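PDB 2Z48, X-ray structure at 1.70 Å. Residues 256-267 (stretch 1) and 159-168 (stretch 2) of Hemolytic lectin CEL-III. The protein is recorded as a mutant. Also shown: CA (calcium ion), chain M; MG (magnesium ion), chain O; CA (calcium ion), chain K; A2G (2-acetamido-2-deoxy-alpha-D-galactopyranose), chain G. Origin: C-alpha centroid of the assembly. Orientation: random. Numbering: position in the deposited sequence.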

# COMPACT_ATOMS: atom_id res chain seq x y z
N ASP A 256 -15.98 -14.07 -18.39
CA ASP A 256 -16.31 -14.81 -19.61
C ASP A 256 -15.73 -14.17 -20.87
O ASP A 256 -15.60 -12.94 -20.96
CB ASP A 256 -17.85 -14.86 -19.76
CG ASP A 256 -18.27 -15.52 -21.06
OD1 ASP A 256 -17.98 -16.73 -21.23
OD2 ASP A 256 -18.92 -14.84 -21.89
N VAL A 257 -15.36 -15.00 -21.84
CA VAL A 257 -15.00 -14.51 -23.16
C VAL A 257 -16.18 -14.84 -24.06
O VAL A 257 -16.75 -15.95 -23.98
CB VAL A 257 -13.71 -15.16 -23.69
CG1 VAL A 257 -13.25 -14.46 -24.98
CG2 VAL A 257 -12.58 -15.09 -22.65
N SER A 258 -16.56 -13.87 -24.88
CA SER A 258 -17.65 -14.04 -25.83
C SER A 258 -17.47 -15.35 -26.65
O SER A 258 -16.35 -15.69 -27.05
CB SER A 258 -17.69 -12.78 -26.69
OG SER A 258 -18.15 -13.04 -27.97
N GLY A 259 -18.55 -16.11 -26.83
CA GLY A 259 -18.47 -17.38 -27.58
C GLY A 259 -17.68 -18.42 -26.83
O GLY A 259 -17.76 -18.51 -25.59
N ASP A 260 -16.94 -19.26 -27.55
CA ASP A 260 -16.25 -20.37 -26.90
C ASP A 260 -14.82 -20.56 -27.35
O ASP A 260 -14.17 -21.52 -26.95
CB ASP A 260 -17.06 -21.68 -26.99
CG ASP A 260 -17.15 -22.23 -28.42
OD1 ASP A 260 -16.57 -21.64 -29.35
OD2 ASP A 260 -17.82 -23.28 -28.61
N GLN A 261 -14.31 -19.64 -28.17
CA GLN A 261 -12.96 -19.81 -28.73
C GLN A 261 -11.87 -19.12 -27.90
O GLN A 261 -10.66 -19.32 -28.13
CB GLN A 261 -12.92 -19.32 -30.18
CG GLN A 261 -13.70 -20.22 -31.12
CD GLN A 261 -13.23 -21.67 -31.07
OE1 GLN A 261 -12.08 -21.98 -31.40
NE2 GLN A 261 -14.13 -22.57 -30.65
N GLY A 262 -12.30 -18.32 -26.93
CA GLY A 262 -11.34 -17.66 -26.04
C GLY A 262 -10.64 -16.48 -26.68
O GLY A 262 -9.62 -16.03 -26.18
N THR A 263 -11.22 -15.93 -27.74
CA THR A 263 -10.51 -14.91 -28.50
C THR A 263 -11.10 -13.50 -28.50
O THR A 263 -10.40 -12.54 -28.87
CB THR A 263 -10.34 -15.33 -29.96
OG1 THR A 263 -11.64 -15.56 -30.54
CG2 THR A 263 -9.47 -16.57 -30.07
N GLY A 264 -12.36 -13.36 -28.09
CA GLY A 264 -13.07 -12.09 -28.25
C GLY A 264 -13.13 -11.21 -27.00
O GLY A 264 -12.24 -11.24 -26.14
N ASP A 265 -14.20 -10.43 -26.92
CA ASP A 265 -14.44 -9.48 -25.85
C ASP A 265 -14.75 -10.20 -24.55
O ASP A 265 -15.26 -11.35 -24.55
CB ASP A 265 -15.64 -8.61 -26.23
CG ASP A 265 -15.62 -7.22 -25.61
OD1 ASP A 265 -14.90 -6.95 -24.62
OD2 ASP A 265 -16.39 -6.39 -26.11
N VAL A 266 -14.46 -9.53 -23.44
CA VAL A 266 -14.64 -10.11 -22.10
C VAL A 266 -15.75 -9.42 -21.33
O VAL A 266 -15.85 -8.19 -21.33
CB VAL A 266 -13.30 -10.04 -21.29
CG1 VAL A 266 -13.53 -10.33 -19.78
CG2 VAL A 266 -12.27 -11.01 -21.87
N GLY A 267 -16.62 -10.23 -20.72
CA GLY A 267 -17.71 -9.70 -19.88
C GLY A 267 -17.99 -10.67 -18.76
O GLY A 267 -17.15 -11.52 -18.44
CA CA M . -17.89 -17.97 -23.31
MG MG O . -14.93 -6.16 -22.19
CA CA K . -3.17 -3.88 -24.01
O5 A2G G . -21.97 -16.40 -25.67
C1 A2G G . -22.17 -17.80 -25.93
O1 A2G G . -23.52 -18.14 -25.59
C2 A2G G . -21.14 -18.64 -25.14
N2 A2G G . -21.47 -20.07 -25.28
C3 A2G G . -21.11 -18.30 -23.64
O3 A2G G . -20.03 -19.04 -23.03
C4 A2G G . -20.98 -16.78 -23.46
O4 A2G G . -19.70 -16.31 -23.93
C5 A2G G . -22.04 -16.02 -24.28
C6 A2G G . -21.74 -14.54 -24.20
O6 A2G G . -22.85 -13.86 -24.80
C7 A2G G . -21.04 -20.74 -26.35
O7 A2G G . -20.39 -20.19 -27.23
C8 A2G G . -21.42 -22.20 -26.43
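Stretch 2 159-168: RNEKSDLCLD

Stretch 2 has the same general plan as stretch 1: a strand end, a turn, and a returning strand. Residues 159-160 close one strand, 161-165 form the loop, and 166-168 open the next, just as 256-257 and 266-267 flank the loop of stretch 1. Two backbone hydrogen bonds fix the turn of stretch 2, Asn-160 N to Leu-165 O at 2.9 Å and Asp-164 N to Asn-160 O at 2.8 Å. Within it, Glu-161 and Lys-162 have helix-like torsions (phi/psi -64/-38 and -71/-52), Asp-164 takes positive phi (63/9), and Leu-165 returns to an extended conformation (-76/165).

The two loops meet most closely where the CA atoms of Gly-262 and Ser-163 lie 4.9 Å apart. Farther along, the CA atoms of Val-266 and Leu-167 are 8.3 Å apart, so side chains rather than backbones make the contact there. The register advances in the same sense along both chains, and together the stretches bury 365 Å².

Polar contact across the interface rests on a single hydrogen bond, from Ser-163 OG to Gly-262 O at 2.7 Å. The p rotamer of Ser-163 (chi1 70°) also lets OG accept from Leu-165 N at 3.1 Å, with an N-H...O angle of 160°, so the hydroxyl ties the turn of stretch 2 to the opposing carbonyl. Asn-160 OD1 braces the same turn, receiving Ser-163 N at 3.3 Å and, weakly, Lys-162 N at 3.0 Å.

Close packing at Gly-262 depends on its lack of a side chain. Its CA is 3.9 Å from Asn-160 OD1; an ideal CB on Gly-262 would point toward stretch 2 and clash with both Asn-160 OD1 and Ser-163 CB. Its phi/psi of 76/20 independently favours glycine. Beside it, Lys-162 CG rests 3.4 Å from Asp-260 O and 3.5 Å from Gln-261 O, showing that the aliphatic part of the lysine covers this backbone. Ser-163 CB adds a contact of 3.4 Å to Gln-261 O.

The remaining contacts are van der Waals contacts made largely by methyl groups. Leu-165, with chi angles of -60° and 179°, brings CD1 to 3.9 Å from Thr-263 CA and 4.1 Å from Thr-263 CG2. Val-257 CG2 lies 3.7 Å from Asn-160 ND2, a methyl against a polar amide group. Leu-167 has a sideways CA-to-CB bond, but its end comes nearer: CD2 reaches Val-266 CG2 at 3.8 Å, an apolar contact between buried residues.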

# COMPACT_ATOMS: atom_id res chain seq x y z
N ARG A 159 -3.72 -16.18 -18.27
CA ARG A 159 -3.74 -16.89 -19.54
C ARG A 159 -5.00 -17.76 -19.65
O ARG A 159 -5.26 -18.59 -18.77
CB ARG A 159 -2.48 -17.78 -19.67
CG ARG A 159 -2.39 -18.50 -21.01
CD ARG A 159 -1.33 -19.66 -21.09
NE ARG A 159 -0.11 -19.54 -20.29
CZ ARG A 159 0.93 -18.75 -20.56
NH1 ARG A 159 0.91 -17.89 -21.59
NH2 ARG A 159 2.00 -18.78 -19.77
N ASN A 160 -5.74 -17.58 -20.75
CA ASN A 160 -6.97 -18.33 -21.00
C ASN A 160 -6.71 -19.81 -21.34
O ASN A 160 -5.88 -20.11 -22.20
CB ASN A 160 -7.75 -17.67 -22.14
CG ASN A 160 -9.17 -18.17 -22.22
OD1 ASN A 160 -9.46 -19.10 -22.97
ND2 ASN A 160 -10.06 -17.56 -21.42
N GLU A 161 -7.44 -20.73 -20.70
CA GLU A 161 -7.24 -22.17 -20.93
C GLU A 161 -7.56 -22.58 -22.38
O GLU A 161 -6.87 -23.44 -22.98
CB GLU A 161 -8.09 -22.97 -19.95
CG GLU A 161 -7.80 -24.50 -20.02
CD GLU A 161 -8.70 -25.30 -19.11
OE1 GLU A 161 -8.82 -24.91 -17.94
OE2 GLU A 161 -9.30 -26.31 -19.56
N LYS A 162 -8.59 -21.98 -22.95
CA LYS A 162 -9.00 -22.34 -24.31
C LYS A 162 -7.98 -21.84 -25.35
O LYS A 162 -7.48 -22.61 -26.17
CB LYS A 162 -10.38 -21.77 -24.63
CG LYS A 162 -10.91 -22.12 -26.05
CD LYS A 162 -10.98 -23.62 -26.36
CE LYS A 162 -11.60 -23.82 -27.75
NZ LYS A 162 -11.42 -25.18 -28.33
N SER A 163 -7.66 -20.56 -25.28
CA SER A 163 -6.96 -19.87 -26.39
C SER A 163 -5.48 -19.58 -26.16
O SER A 163 -4.75 -19.24 -27.12
CB SER A 163 -7.68 -18.54 -26.71
OG SER A 163 -7.48 -17.62 -25.64
N ASP A 164 -5.06 -19.66 -24.89
CA ASP A 164 -3.72 -19.23 -24.47
C ASP A 164 -3.44 -17.74 -24.68
O ASP A 164 -2.32 -17.29 -24.50
CB ASP A 164 -2.61 -20.03 -25.17
CG ASP A 164 -2.65 -21.49 -24.84
OD1 ASP A 164 -2.86 -21.86 -23.67
OD2 ASP A 164 -2.43 -22.26 -25.80
N LEU A 165 -4.46 -16.97 -25.04
CA LEU A 165 -4.32 -15.52 -25.04
C LEU A 165 -4.37 -14.98 -23.60
O LEU A 165 -4.81 -15.68 -22.69
CB LEU A 165 -5.42 -14.87 -25.87
CG LEU A 165 -5.53 -15.24 -27.35
CD1 LEU A 165 -6.68 -14.50 -27.97
CD2 LEU A 165 -4.25 -14.87 -28.08
N CYS A 166 -3.94 -13.74 -23.40
CA CYS A 166 -3.98 -13.09 -22.09
C CYS A 166 -5.15 -12.11 -21.90
O CYS A 166 -5.61 -11.46 -22.84
CB CYS A 166 -2.69 -12.32 -21.83
SG CYS A 166 -1.33 -13.39 -21.31
N LEU A 167 -5.65 -12.03 -20.67
CA LEU A 167 -6.61 -11.02 -20.29
C LEU A 167 -5.89 -9.68 -20.52
O LEU A 167 -4.81 -9.45 -19.99
CB LEU A 167 -6.95 -11.19 -18.81
CG LEU A 167 -8.36 -11.03 -18.22
CD1 LEU A 167 -8.45 -10.12 -16.97
CD2 LEU A 167 -9.53 -10.90 -19.20
N ASP A 168 -6.50 -8.83 -21.34
CA ASP A 168 -5.85 -7.62 -21.86
C ASP A 168 -6.73 -6.41 -21.61
O ASP A 168 -7.94 -6.54 -21.47
CB ASP A 168 -5.61 -7.82 -23.36
CG ASP A 168 -5.10 -6.56 -24.05
OD1 ASP A 168 -5.75 -5.99 -24.90
OD2 ASP A 168 -4.06 -6.08 -23.72
O HOH W 1 -0.98 -4.96 -23.57
O HOH W 2 -17.75 -19.98 -21.85